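Local coordinates for protein neuraminidase (Influenza A virus, PDB 4K3Y) that is a neuraminidase-like surface protein of a bat influenza A virus, built as a tetramer of beta propellers, whose activity is uncertain, at residues Pro35-Gln43 against Asp86-Lys94. Residues are numbered along the deposited sequence; the frame is centred on the assembly and turned at random.
Sequences PDEQMLTRQ and DPPTPDKLK
The side chain of Gln-38 crosses the ring of Pro-88 at a slant. Gln-38 CB sits 3.9 Å from Pro-88 O. CG is held beside the backbone N and anti to the carbonyl carbon (chi1 -72°), and the chain runs on extended, which brings the amide to the CG-CD edge of the proline ring, with OE1 tilted out of the ring plane. There the amide carbon meets Pro-88 CD, and Gln-38 OE1 approaches Pro-88 CD to 3.5 Å and CG almost as closely. At the tip Gln-38 NE2 comes to 4.1 Å from Pro-87 CB, so the amide reaches from one proline to the other, touching Pro-87 only loosely.

One hydrogen bond joins the two backbones: Met-39 N donates to Pro-88 O over 2.7 Å, with an N-H...O angle of 158°. The donor stands nearly in line with the carbonyl, at a C=O...N angle of 166°. The same oxygen receives a CA-H...O contact from Gln-38, and the inverse gamma turn centred on Pro-88 presents it. On the other side of this bond from the Gln-38 amide, Met-39 bends at chi2 and chi3, bringing its CE to 3.5 Å from Leu-93 CD2; Tyr-80 touches both side chains. Thr-41 adds its methyl CG2, 4.1 Å from Pro-88 CG.

Pro-90 packs its CD against Glu-37 O, while Pro-90 of a second subunit touches Glu-37 and Pro-87, placing this edge at a subunit interface. The pairing joins the start of strand 40-48, one outer strand of the blade, to the loop that leads to the other outer strand, 94-98, and reaches back against the sheet, within a four-stranded antiparallel blade of the neuraminidase beta propeller.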
ATOM      1  N   PRO C  35      -8.913  19.124   2.488  1.00 66.84           N
ATOM      2  CA  PRO C  35      -7.477  19.242   2.796  1.00 66.30           C
ATOM      3  C   PRO C  35      -6.613  19.470   1.547  1.00 70.29           C
ATOM      4  O   PRO C  35      -6.909  18.930   0.470  1.00 75.98           O
ATOM      5  CB  PRO C  35      -7.146  17.886   3.435  1.00 60.45           C
ATOM      6  CG  PRO C  35      -8.423  17.458   4.070  1.00 48.58           C
ATOM      7  CD  PRO C  35      -9.508  17.926   3.111  1.00 62.41           C
ATOM      8  N   ASP C  36      -5.553  20.260   1.700  1.00 64.61           N
ATOM      9  CA  ASP C  36      -4.752  20.694   0.559  1.00 73.09           C
ATOM     10  C   ASP C  36      -3.918  19.554  -0.039  1.00 77.54           C
ATOM     11  O   ASP C  36      -3.487  19.628  -1.198  1.00 70.42           O
ATOM     12  CB  ASP C  36      -3.853  21.877   0.950  1.00 75.61           C
ATOM     13  CG  ASP C  36      -4.643  23.152   1.244  1.00 88.16           C
ATOM     14  OD1 ASP C  36      -5.697  23.367   0.602  1.00 92.39           O
ATOM     15  OD2 ASP C  36      -4.209  23.943   2.117  1.00 93.74           O
ATOM     16  N   GLU C  37      -3.709  18.498   0.749  1.00 76.82           N
ATOM     17  CA  GLU C  37      -2.881  17.370   0.323  1.00 77.40           C
ATOM     18  C   GLU C  37      -3.612  16.486  -0.660  1.00 73.04           C
ATOM     19  O   GLU C  37      -3.001  15.596  -1.255  1.00 84.30           O
ATOM     20  CB  GLU C  37      -2.440  16.505   1.506  1.00 86.22           C
ATOM     21  CG  GLU C  37      -1.985  17.281   2.719  1.00 98.80           C
ATOM     22  CD  GLU C  37      -3.131  17.575   3.659  1.00110.39           C
ATOM     23  OE1 GLU C  37      -4.039  16.721   3.770  1.00113.91           O
ATOM     24  OE2 GLU C  37      -3.130  18.658   4.277  1.00115.44           O
ATOM     25  N   GLN C  38      -4.918  16.705  -0.813  1.00 61.09           N
ATOM     26  CA  GLN C  38      -5.683  15.928  -1.785  1.00 54.88           C
ATOM     27  C   GLN C  38      -5.440  16.431  -3.206  1.00 54.92           C
ATOM     28  O   GLN C  38      -5.289  17.642  -3.446  1.00 58.38           O
ATOM     29  CB  GLN C  38      -7.180  15.923  -1.464  1.00 48.89           C
ATOM     30  CG  GLN C  38      -7.570  15.095  -0.250  1.00 65.36           C
ATOM     31  CD  GLN C  38      -9.085  15.006  -0.054  1.00 72.82           C
ATOM     32  OE1 GLN C  38      -9.858  15.119  -1.007  1.00 75.82           O
ATOM     33  NE2 GLN C  38      -9.508  14.808   1.185  1.00 64.66           N
ATOM     34  N   MET C  39      -5.360  15.487  -4.135  1.00 47.81           N
ATOM     35  CA  MET C  39      -5.457  15.789  -5.551  1.00 58.93           C
ATOM     36  C   MET C  39      -6.810  16.485  -5.825  1.00 65.64           C
ATOM     37  O   MET C  39      -7.859  16.070  -5.294  1.00 66.09           O
ATOM     38  CB  MET C  39      -5.363  14.483  -6.355  1.00 64.28           C
ATOM     39  CG  MET C  39      -5.594  14.632  -7.846  1.00 65.01           C
ATOM     40  SD  MET C  39      -4.132  15.277  -8.667  1.00140.45           S
ATOM     41  CE  MET C  39      -3.273  13.753  -9.038  1.00 69.74           C
ATOM     42  N   LEU C  40      -6.778  17.554  -6.622  1.00 56.30           N
ATOM     43  CA  LEU C  40      -7.997  18.202  -7.092  1.00 54.04           C
ATOM     44  C   LEU C  40      -8.653  17.323  -8.142  1.00 57.22           C
ATOM     45  O   LEU C  40      -8.050  17.002  -9.153  1.00 75.10           O
ATOM     46  CB  LEU C  40      -7.702  19.578  -7.692  1.00 50.83           C
ATOM     47  CG  LEU C  40      -7.758  20.788  -6.757  1.00 64.02           C
ATOM     48  CD1 LEU C  40      -7.189  20.454  -5.381  1.00 63.20           C
ATOM     49  CD2 LEU C  40      -7.003  21.949  -7.374  1.00 63.41           C
ATOM     50  N   THR C  41      -9.898  16.940  -7.900  1.00 56.68           N
ATOM     51  CA  THR C  41     -10.601  16.022  -8.782  1.00 52.70           C
ATOM     52  C   THR C  41     -11.708  16.710  -9.571  1.00 57.63           C
ATOM     53  O   THR C  41     -12.270  17.716  -9.129  1.00 61.71           O
ATOM     54  CB  THR C  41     -11.260  14.909  -7.975  1.00 47.93           C
ATOM     55  OG1 THR C  41     -12.301  15.468  -7.160  1.00 65.31           O
ATOM     56  CG2 THR C  41     -10.237  14.257  -7.090  1.00 44.62           C
ATOM     57  N   ARG C  42     -12.011  16.148 -10.739  1.00 54.80           N
ATOM     58  CA  ARG C  42     -13.177  16.531 -11.522  1.00 52.60           C
ATOM     59  C   ARG C  42     -13.680  15.333 -12.347  1.00 54.64           C
ATOM     60  O   ARG C  42     -12.958  14.347 -12.528  1.00 60.17           O
ATOM     61  CB  ARG C  42     -12.882  17.755 -12.408  1.00 55.82           C
ATOM     62  CG  ARG C  42     -11.917  17.525 -13.569  1.00 62.32           C
ATOM     63  CD  ARG C  42     -11.917  18.739 -14.508  1.00 84.72           C
ATOM     64  NE  ARG C  42     -11.651  18.377 -15.900  1.00105.67           N
ATOM     65  CZ  ARG C  42     -12.577  17.940 -16.752  1.00118.18           C
ATOM     66  NH1 ARG C  42     -13.836  17.800 -16.361  1.00116.48           N
ATOM     67  NH2 ARG C  42     -12.241  17.637 -17.996  1.00121.21           N
ATOM     68  N   GLN C  43     -14.915  15.426 -12.838  1.00 53.92           N
ATOM     69  CA  GLN C  43     -15.559  14.323 -13.544  1.00 48.62           C
ATOM     70  C   GLN C  43     -15.516  13.040 -12.692  1.00 49.58           C
ATOM     71  O   GLN C  43     -15.179  11.957 -13.176  1.00 45.75           O
ATOM     72  CB  GLN C  43     -14.938  14.106 -14.940  1.00 52.33           C
ATOM     73  CG  GLN C  43     -15.913  13.562 -16.014  1.00 65.97           C
ATOM     74  CD  GLN C  43     -15.551  12.152 -16.526  1.00 72.59           C
ATOM     75  OE1 GLN C  43     -15.288  11.960 -17.712  1.00 81.80           O
ATOM     76  NE2 GLN C  43     -15.561  11.167 -15.631  1.00 56.72           N
ATOM     77  N   ASP C  86     -11.479   6.071   0.448  1.00 66.25           N
ATOM     78  CA  ASP C  86     -10.120   6.573   0.604  1.00 61.59           C
ATOM     79  C   ASP C  86     -10.046   7.967   0.006  1.00 60.85           C
ATOM     80  O   ASP C  86     -10.698   8.248  -1.003  1.00 68.42           O
ATOM     81  CB  ASP C  86      -9.129   5.652  -0.120  1.00 67.55           C
ATOM     82  CG  ASP C  86      -8.828   4.368   0.654  1.00 79.77           C
ATOM     83  OD1 ASP C  86      -9.533   4.059   1.645  1.00 79.28           O
ATOM     84  OD2 ASP C  86      -7.876   3.659   0.256  1.00 80.04           O
ATOM     85  N   PRO C  87      -9.255   8.848   0.629  1.00 63.63           N
ATOM     86  CA  PRO C  87      -9.015  10.188   0.086  1.00 62.28           C
ATOM     87  C   PRO C  87      -8.088  10.098  -1.124  1.00 65.84           C
ATOM     88  O   PRO C  87      -7.286   9.160  -1.214  1.00 62.06           O
ATOM     89  CB  PRO C  87      -8.283  10.884   1.230  1.00 59.80           C
ATOM     90  CG  PRO C  87      -7.495   9.769   1.875  1.00 64.52           C
ATOM     91  CD  PRO C  87      -8.413   8.569   1.810  1.00 63.83           C
ATOM     92  N   PRO C  88      -8.212  11.043  -2.067  1.00 66.87           N
ATOM     93  CA  PRO C  88      -7.254  11.085  -3.176  1.00 65.99           C
ATOM     94  C   PRO C  88      -5.979  11.825  -2.797  1.00 62.20           C
ATOM     95  O   PRO C  88      -5.665  12.872  -3.362  1.00 55.55           O
ATOM     96  CB  PRO C  88      -8.009  11.841  -4.272  1.00 72.00           C
ATOM     97  CG  PRO C  88      -8.976  12.710  -3.521  1.00 69.88           C
ATOM     98  CD  PRO C  88      -9.373  11.922  -2.299  1.00 63.47           C
ATOM     99  N   THR C  89      -5.267  11.265  -1.825  1.00 70.53           N
ATOM    100  CA  THR C  89      -3.895  11.643  -1.516  1.00 66.04           C
ATOM    101  C   THR C  89      -2.977  10.885  -2.467  1.00 59.87           C
ATOM    102  O   THR C  89      -3.355   9.826  -2.966  1.00 64.11           O
ATOM    103  CB  THR C  89      -3.565  11.260  -0.067  1.00 73.55           C
ATOM    104  OG1 THR C  89      -3.856   9.867   0.137  1.00 89.78           O
ATOM    105  CG2 THR C  89      -4.396  12.097   0.891  1.00 62.37           C
ATOM    106  N   PRO C  90      -1.772  11.423  -2.723  1.00 63.71           N
ATOM    107  CA  PRO C  90      -0.783  10.774  -3.607  1.00 68.76           C
ATOM    108  C   PRO C  90      -0.575   9.291  -3.300  1.00 66.64           C
ATOM    109  O   PRO C  90      -0.364   8.474  -4.205  1.00 70.37           O
ATOM    110  CB  PRO C  90       0.512  11.541  -3.306  1.00 61.02           C
ATOM    111  CG  PRO C  90       0.041  12.924  -2.914  1.00 65.87           C
ATOM    112  CD  PRO C  90      -1.333  12.760  -2.275  1.00 61.17           C
ATOM    113  N   ASP C  91      -0.638   8.955  -2.017  1.00 73.37           N
ATOM    114  CA  ASP C  91      -0.406   7.592  -1.557  1.00 80.94           C
ATOM    115  C   ASP C  91      -1.508   6.649  -2.026  1.00 70.71           C
ATOM    116  O   ASP C  91      -1.282   5.458  -2.196  1.00 64.83           O
ATOM    117  CB  ASP C  91      -0.313   7.571  -0.026  1.00112.65           C
ATOM    118  CG  ASP C  91       0.568   8.691   0.528  1.00141.17           C
ATOM    119  OD1 ASP C  91       0.941   9.602  -0.243  1.00147.85           O
ATOM    120  OD2 ASP C  91       0.879   8.666   1.739  1.00150.40           O
ATOM    121  N   LYS C  92      -2.706   7.174  -2.243  1.00 65.31           N
ATOM    122  CA  LYS C  92      -3.838   6.304  -2.543  1.00 64.43           C
ATOM    123  C   LYS C  92      -4.197   6.245  -4.043  1.00 64.77           C
ATOM    124  O   LYS C  92      -5.058   5.456  -4.454  1.00 65.70           O
ATOM    125  CB  LYS C  92      -5.044   6.711  -1.693  1.00 66.02           C
ATOM    126  CG  LYS C  92      -4.844   6.505  -0.197  1.00 54.39           C
ATOM    127  CD  LYS C  92      -4.646   5.034   0.148  1.00 62.52           C
ATOM    128  CE  LYS C  92      -4.555   4.834   1.654  1.00 67.22           C
ATOM    129  NZ  LYS C  92      -3.666   5.866   2.266  1.00 74.50           N
ATOM    130  N   LEU C  93      -3.511   7.055  -4.853  1.00 67.14           N
ATOM    131  CA  LEU C  93      -3.825   7.207  -6.281  1.00 65.10           C
ATOM    132  C   LEU C  93      -3.344   6.043  -7.136  1.00 64.91           C
ATOM    133  O   LEU C  93      -2.161   5.699  -7.095  1.00 76.43           O
ATOM    134  CB  LEU C  93      -3.173   8.478  -6.822  1.00 64.98           C
ATOM    135  CG  LEU C  93      -4.032   9.734  -6.912  1.00 71.92           C
ATOM    136  CD1 LEU C  93      -4.994   9.798  -5.759  1.00 71.48           C
ATOM    137  CD2 LEU C  93      -3.165  10.976  -6.918  1.00 81.71           C
ATOM    138  N   LYS C  94      -4.254   5.440  -7.902  1.00 60.39           N
ATOM    139  CA  LYS C  94      -3.868   4.542  -8.994  1.00 50.14           C
ATOM    140  C   LYS C  94      -3.999   5.321 -10.296  1.00 57.03           C
ATOM    141  O   LYS C  94      -5.082   5.815 -10.627  1.00 66.92           O
ATOM    142  CB  LYS C  94      -4.763   3.293  -9.030  1.00 42.23           C
ATOM    143  CG  LYS C  94      -4.639   2.420 -10.305  1.00 49.38           C
ATOM    144  CD  LYS C  94      -5.016   0.951  -9.991  1.00 58.91           C
ATOM    145  CE  LYS C  94      -5.595   0.175 -11.177  1.00 68.78           C
ATOM    146  NZ  LYS C  94      -6.858  -0.562 -10.786  1.00 77.88           N
TER